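Local coordinates for protein probable oxidoreductase (Pseudomonas aeruginosa, PDB 4B7C) that probably catalyses an NADP-dependent oxidation or reduction as a member of the medium-chain dehydrogenase/reductase family, its substrate not being established, at residues I41-E46 and D94-A99; P52-W57 and E318-L323. All coordinates share one frame; numbering follows the deposited sequence.

Interaction 1 of 2, residues I41-E46 and D94-A99; sequences ILVKNE and DYVNGA
V43 and V96 meet methyl to methyl inside the curled sheet of the GroES-like domain, CG2 of V43 lying 3.9 Å from CG2 of V96. The valine pair is apolar, and no hydrogen bond passes between the two strands; each pairs with strand 77-85 instead. Their backbones come closest at this same pair, with 8.3 Å between the CA atoms of V43 and V96. Both side chains leave their strands toward the opposing segment, and they approach at a slant. In V96 it is the branch lying between the backbone N and the carbonyl carbon (chi1 -65°) that does the touching. V43 offers the methyl beside its own backbone N, and its CG1 is turned anti to that N (chi1 172°). I41, two residues earlier and on the same side of its strand, brings CD1 to 4.7 Å from V96 CG2, a loose approach that flanks the valine pair. At the other end, E46 reaches the rim of the Y95 ring: its OE2 lies near the ring plane, 4.2 Å from CE2 of Y95, so the carboxylate meets the ring edge and does not stack on its face. This is a long contact and no hydrogen bond. L123 touches both E46 and Y95, while V82 of strand 77-85 packs on V96. The ammonium of K44 reaches D104 O and the Y105 ring. The next residue, N45, has ND2 held by the carbonyls of L100 and Q103. The K44 chain also curls back over its own strand, and NZ donates to N45 O at 2.8 Å, in the carbonyl plane on a lone pair, with a C=O...N angle of 144°.

Interaction 2 of 2, residues P52-W57 and E318-L323; sequences PAMRGW and ETLLKL
K322 O is gripped by S325 OG and N328 ND2, just before L323, which meets P52 across the contact. L323 places CD2 3.6 Å from P52 N, which as a proline nitrogen carries no hydrogen, and 4.0 Å from P52 CD. The leucine and the pyrrolidine ring cross at about a right angle, in the region where the two backbones are nearest (P52 CA to L323 CA 6.6 Å). On its own side, P52 O accepts the backbone N of R55 at 3.0 Å. A second apolar pair lies beside the first: M54 SD touches L320 CD1 at 3.6 Å. M54 points at the other segment with CG anti to its carbonyl carbon (chi1 -80°) and bends at the thioether. L320 sets out differently, with CG anti to the backbone N (chi1 -170°), and its CD1 then extends to the sulfur. Behind M54, the W57 ring lies against the helix itself, with M54 CA and A53 O over one face. No hydrogen bond passes between the two segments; apolar packing joins them. Helix 316-321 rests T319 on V310 of strand 307-311, and of the residues that follow, K322 forms a salt bridge with D308. M54 also packs on A76, in the loop before strand 77-85, while T319 and L323 lie on L332 of strand 331-335.

How the interactions relate
Strand 41-49 runs on into helix 53-58, so the first segments of interactions 1 and 2 are close neighbours in the chain. Their partners lie 48 and 261 residues further on, and the four segments alternate in sequence. The contact centres are 21 Å apart and the nearest atoms about 8 Å, with no touch between them. A strand connects them nevertheless: 331-335 pairs antiparallel with 41-49 and supplies L332, which packs against L323 of interaction 2. Interaction 1 lies within the curled sheet, whereas interaction 2 ties late-chain helix 316-321 to the same domain. The parallel Rossmann sheet, the probable NADP-binding part, contributes no strand to either.

Interaction 1 of 2, residues I41-E46 and D94-A99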
loop_
_atom_site.group_PDB
_atom_site.type_symbol
_atom_site.label_atom_id
_atom_site.label_comp_id
_atom_site.label_asym_id
_atom_site.label_seq_id
_atom_site.Cartn_x
_atom_site.Cartn_y
_atom_site.Cartn_z
ATOM N N ILE B 41 -18.934 -35.673 0.889
ATOM C CA ILE B 41 -18.006 -36.716 1.319
ATOM C C ILE B 41 -17.958 -36.810 2.843
ATOM O O ILE B 41 -18.302 -35.860 3.559
ATOM C CB ILE B 41 -16.592 -36.510 0.766
ATOM C CG1 ILE B 41 -15.944 -35.246 1.339
ATOM C CG2 ILE B 41 -16.626 -36.482 -0.767
ATOM C CD1 ILE B 41 -14.492 -35.098 0.929
ATOM N N LEU B 42 -17.561 -37.986 3.321
ATOM C CA LEU B 42 -17.301 -38.238 4.746
ATOM C C LEU B 42 -15.816 -38.480 4.905
ATOM O O LEU B 42 -15.254 -39.409 4.296
ATOM C CB LEU B 42 -18.104 -39.437 5.274
ATOM C CG LEU B 42 -17.654 -40.060 6.621
ATOM C CD1 LEU B 42 -17.729 -39.050 7.753
ATOM C CD2 LEU B 42 -18.416 -41.324 7.006
ATOM N N VAL B 43 -15.184 -37.655 5.730
ATOM C CA VAL B 43 -13.738 -37.705 5.936
ATOM C C VAL B 43 -13.402 -37.965 7.404
ATOM O O VAL B 43 -13.976 -37.341 8.308
ATOM C CB VAL B 43 -13.041 -36.397 5.525
ATOM C CG1 VAL B 43 -11.575 -36.426 5.927
ATOM C CG2 VAL B 43 -13.172 -36.139 4.026
ATOM N N LYS B 44 -12.488 -38.911 7.640
ATOM C CA LYS B 44 -11.912 -39.103 8.969
ATOM C C LYS B 44 -10.763 -38.124 9.120
ATOM O O LYS B 44 -9.762 -38.228 8.420
ATOM C CB LYS B 44 -11.408 -40.534 9.181
ATOM C CG LYS B 44 -10.677 -40.738 10.510
ATOM C CD LYS B 44 -11.605 -40.609 11.716
ATOM C CE LYS B 44 -10.863 -40.370 13.040
ATOM N NZ LYS B 44 -10.644 -38.922 13.369
ATOM N N ASN B 45 -10.926 -37.150 10.010
ATOM C CA ASN B 45 -9.899 -36.134 10.201
ATOM C C ASN B 45 -8.685 -36.730 10.914
ATOM O O ASN B 45 -8.826 -37.401 11.931
ATOM C CB ASN B 45 -10.449 -34.932 10.978
ATOM C CG ASN B 45 -11.564 -34.206 10.236
ATOM O OD1 ASN B 45 -11.827 -34.466 9.052
ATOM N ND2 ASN B 45 -12.214 -33.262 10.927
ATOM N N GLU B 46 -7.499 -36.475 10.375
ATOM C CA GLU B 46 -6.270 -37.052 10.926
ATOM C C GLU B 46 -5.356 -36.014 11.566
ATOM O O GLU B 46 -4.843 -36.225 12.669
ATOM C CB GLU B 46 -5.503 -37.816 9.841
ATOM C CG GLU B 46 -6.197 -39.111 9.395
ATOM C CD GLU B 46 -5.291 -40.314 9.139
ATOM O OE1 GLU B 46 -4.029 -40.163 9.116
ATOM O OE2 GLU B 46 -5.888 -41.432 8.982
ATOM N N ASP B 94 -8.987 -41.941 -0.695
ATOM C CA ASP B 94 -8.295 -40.680 -0.988
ATOM C C ASP B 94 -7.957 -39.966 0.311
ATOM O O ASP B 94 -8.752 -39.962 1.252
ATOM C CB ASP B 94 -9.149 -39.723 -1.834
ATOM C CG ASP B 94 -9.285 -40.160 -3.285
ATOM O OD1 ASP B 94 -8.549 -41.071 -3.718
ATOM O OD2 ASP B 94 -10.143 -39.580 -3.989
ATOM N N TYR B 95 -6.783 -39.347 0.342
ATOM C CA TYR B 95 -6.455 -38.380 1.372
ATOM C C TYR B 95 -6.653 -36.988 0.798
ATOM O O TYR B 95 -6.241 -36.696 -0.324
ATOM C CB TYR B 95 -5.027 -38.541 1.888
ATOM C CG TYR B 95 -4.875 -39.746 2.774
ATOM C CD1 TYR B 95 -4.700 -41.018 2.223
ATOM C CD2 TYR B 95 -4.937 -39.635 4.161
ATOM C CE1 TYR B 95 -4.569 -42.145 3.024
ATOM C CE2 TYR B 95 -4.810 -40.751 4.969
ATOM C CZ TYR B 95 -4.627 -42.004 4.393
ATOM O OH TYR B 95 -4.495 -43.115 5.192
ATOM N N VAL B 96 -7.280 -36.129 1.595
ATOM C CA VAL B 96 -7.625 -34.789 1.160
ATOM C C VAL B 96 -7.166 -33.711 2.142
ATOM O O VAL B 96 -7.040 -33.955 3.346
ATOM C CB VAL B 96 -9.152 -34.627 0.929
ATOM C CG1 VAL B 96 -9.624 -35.496 -0.207
ATOM C CG2 VAL B 96 -9.962 -34.928 2.200
ATOM N N ASN B 97 -6.915 -32.526 1.589
ATOM C CA ASN B 97 -6.694 -31.289 2.340
ATOM C C ASN B 97 -7.920 -30.419 2.154
ATOM O O ASN B 97 -8.435 -30.281 1.052
ATOM C CB ASN B 97 -5.453 -30.549 1.826
ATOM C CG ASN B 97 -5.232 -29.198 2.504
ATOM O OD1 ASN B 97 -6.063 -28.292 2.405
ATOM N ND2 ASN B 97 -4.089 -29.048 3.159
ATOM N N GLY B 98 -8.411 -29.844 3.234
ATOM C CA GLY B 98 -9.601 -28.981 3.165
ATOM C C GLY B 98 -9.978 -28.413 4.513
ATOM O O GLY B 98 -9.289 -28.647 5.513
ATOM N N ALA B 99 -11.059 -27.638 4.533
ATOM C CA ALA B 99 -11.580 -27.065 5.768
ATOM C C ALA B 99 -12.351 -28.159 6.479
ATOM O O ALA B 99 -13.563 -28.276 6.330
ATOM C CB ALA B 99 -12.485 -25.850 5.475
#

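Interaction 2 of 2, residues P52-W57 and E318-L323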
loop_
_atom_site.group_PDB
_atom_site.type_symbol
_atom_site.label_atom_id
_atom_site.label_comp_id
_atom_site.label_asym_id
_atom_site.label_seq_id
_atom_site.Cartn_x
_atom_site.Cartn_y
_atom_site.Cartn_z
ATOM N N PRO B 52 -2.612 -18.839 13.393
ATOM C CA PRO B 52 -2.983 -17.551 14.020
ATOM C C PRO B 52 -4.241 -16.929 13.422
ATOM O O PRO B 52 -4.981 -16.236 14.134
ATOM C CB PRO B 52 -1.760 -16.664 13.746
ATOM C CG PRO B 52 -0.628 -17.625 13.601
ATOM C CD PRO B 52 -1.224 -18.816 12.903
ATOM N N ALA B 53 -4.472 -17.167 12.127
ATOM C CA ALA B 53 -5.682 -16.674 11.447
ATOM C C ALA B 53 -6.963 -17.124 12.142
ATOM O O ALA B 53 -8.014 -16.494 11.986
ATOM C CB ALA B 53 -5.695 -17.089 9.981
ATOM N N MET B 54 -6.871 -18.198 12.921
ATOM C CA MET B 54 -8.025 -18.696 13.697
ATOM C C MET B 54 -8.608 -17.644 14.647
ATOM O O MET B 54 -9.814 -17.613 14.919
ATOM C CB MET B 54 -7.640 -19.922 14.520
ATOM C CG MET B 54 -7.609 -21.201 13.716
ATOM S SD MET B 54 -6.981 -22.595 14.621
ATOM C CE MET B 54 -7.899 -23.990 13.956
ATOM N N ARG B 55 -7.739 -16.774 15.136
ATOM C CA ARG B 55 -8.172 -15.677 16.010
ATOM C C ARG B 55 -9.129 -14.711 15.268
ATOM O O ARG B 55 -10.201 -14.317 15.780
ATOM C CB ARG B 55 -6.931 -14.985 16.597
ATOM C CG ARG B 55 -7.179 -14.243 17.915
ATOM C CD ARG B 55 -8.082 -14.851 18.925
ATOM N NE ARG B 55 -8.639 -13.827 19.805
ATOM C CZ ARG B 55 -9.727 -13.086 19.589
ATOM N NH1 ARG B 55 -10.461 -13.220 18.491
ATOM N NH2 ARG B 55 -10.084 -12.188 20.508
ATOM N N GLY B 56 -8.786 -14.393 14.025
ATOM C CA GLY B 56 -9.644 -13.563 13.188
ATOM C C GLY B 56 -10.964 -14.239 12.873
ATOM O O GLY B 56 -12.013 -13.586 12.814
ATOM N N TRP B 57 -10.921 -15.547 12.643
ATOM C CA TRP B 57 -12.135 -16.310 12.282
ATOM C C TRP B 57 -13.130 -16.336 13.397
ATOM O O TRP B 57 -14.330 -16.543 13.163
ATOM C CB TRP B 57 -11.802 -17.750 11.903
ATOM C CG TRP B 57 -10.804 -17.887 10.796
ATOM C CD1 TRP B 57 -10.472 -16.948 9.828
ATOM C CD2 TRP B 57 -10.000 -19.072 10.468
ATOM N NE1 TRP B 57 -9.521 -17.441 8.984
ATOM C CE2 TRP B 57 -9.195 -18.708 9.307
ATOM C CE3 TRP B 57 -9.859 -20.335 11.012
ATOM C CZ2 TRP B 57 -8.290 -19.591 8.732
ATOM C CZ3 TRP B 57 -8.947 -21.222 10.431
ATOM C CH2 TRP B 57 -8.176 -20.859 9.322
ATOM N N GLU B 318 -6.202 -25.509 24.621
ATOM C CA GLU B 318 -4.905 -25.201 25.237
ATOM C C GLU B 318 -3.852 -25.090 24.165
ATOM O O GLU B 318 -3.038 -24.172 24.202
ATOM C CB GLU B 318 -4.447 -26.230 26.284
ATOM C CG GLU B 318 -4.369 -27.687 25.904
ATOM C CD GLU B 318 -5.580 -28.485 26.349
ATOM O OE1 GLU B 318 -6.672 -28.061 25.941
ATOM O OE2 GLU B 318 -5.467 -29.520 27.083
ATOM N N THR B 319 -3.853 -26.061 23.250
ATOM C CA THR B 319 -2.851 -26.121 22.191
ATOM C C THR B 319 -2.908 -24.878 21.326
ATOM O O THR B 319 -1.880 -24.359 20.920
ATOM C CB THR B 319 -3.015 -27.382 21.316
ATOM O OG1 THR B 319 -2.981 -28.562 22.140
ATOM C CG2 THR B 319 -1.907 -27.438 20.276
ATOM N N LEU B 320 -4.114 -24.383 21.093
ATOM C CA LEU B 320 -4.307 -23.125 20.361
ATOM C C LEU B 320 -3.577 -21.920 20.980
ATOM O O LEU B 320 -3.053 -21.076 20.254
ATOM C CB LEU B 320 -5.803 -22.804 20.229
ATOM C CG LEU B 320 -6.141 -21.637 19.276
ATOM C CD1 LEU B 320 -5.554 -21.841 17.883
ATOM C CD2 LEU B 320 -7.631 -21.361 19.161
ATOM N N LEU B 321 -3.561 -21.843 22.313
ATOM C CA LEU B 321 -2.871 -20.757 23.039
ATOM C C LEU B 321 -1.374 -20.759 22.816
ATOM O O LEU B 321 -0.754 -19.693 22.778
ATOM C CB LEU B 321 -3.141 -20.830 24.538
ATOM C CG LEU B 321 -4.608 -20.528 24.868
ATOM C CD1 LEU B 321 -4.849 -20.398 26.360
ATOM C CD2 LEU B 321 -5.109 -19.281 24.149
ATOM N N LYS B 322 -0.810 -21.950 22.620
ATOM C CA LYS B 322 0.619 -22.117 22.357
ATOM C C LYS B 322 1.052 -21.358 21.113
ATOM O O LYS B 322 2.226 -21.009 20.945
ATOM C CB LYS B 322 0.934 -23.613 22.210
ATOM C CG LYS B 322 2.384 -23.974 21.941
ATOM C CD LYS B 322 2.578 -25.489 21.851
ATOM C CE LYS B 322 4.043 -25.891 21.773
ATOM N NZ LYS B 322 4.158 -27.362 21.513
ATOM N N LEU B 323 0.093 -21.129 20.224
ATOM C CA LEU B 323 0.317 -20.393 18.992
ATOM C C LEU B 323 0.702 -18.938 19.269
ATOM O O LEU B 323 1.490 -18.343 18.533
ATOM C CB LEU B 323 -0.955 -20.437 18.145
ATOM C CG LEU B 323 -0.776 -20.574 16.630
ATOM C CD1 LEU B 323 0.428 -21.410 16.227
ATOM C CD2 LEU B 323 -2.046 -21.165 16.033
#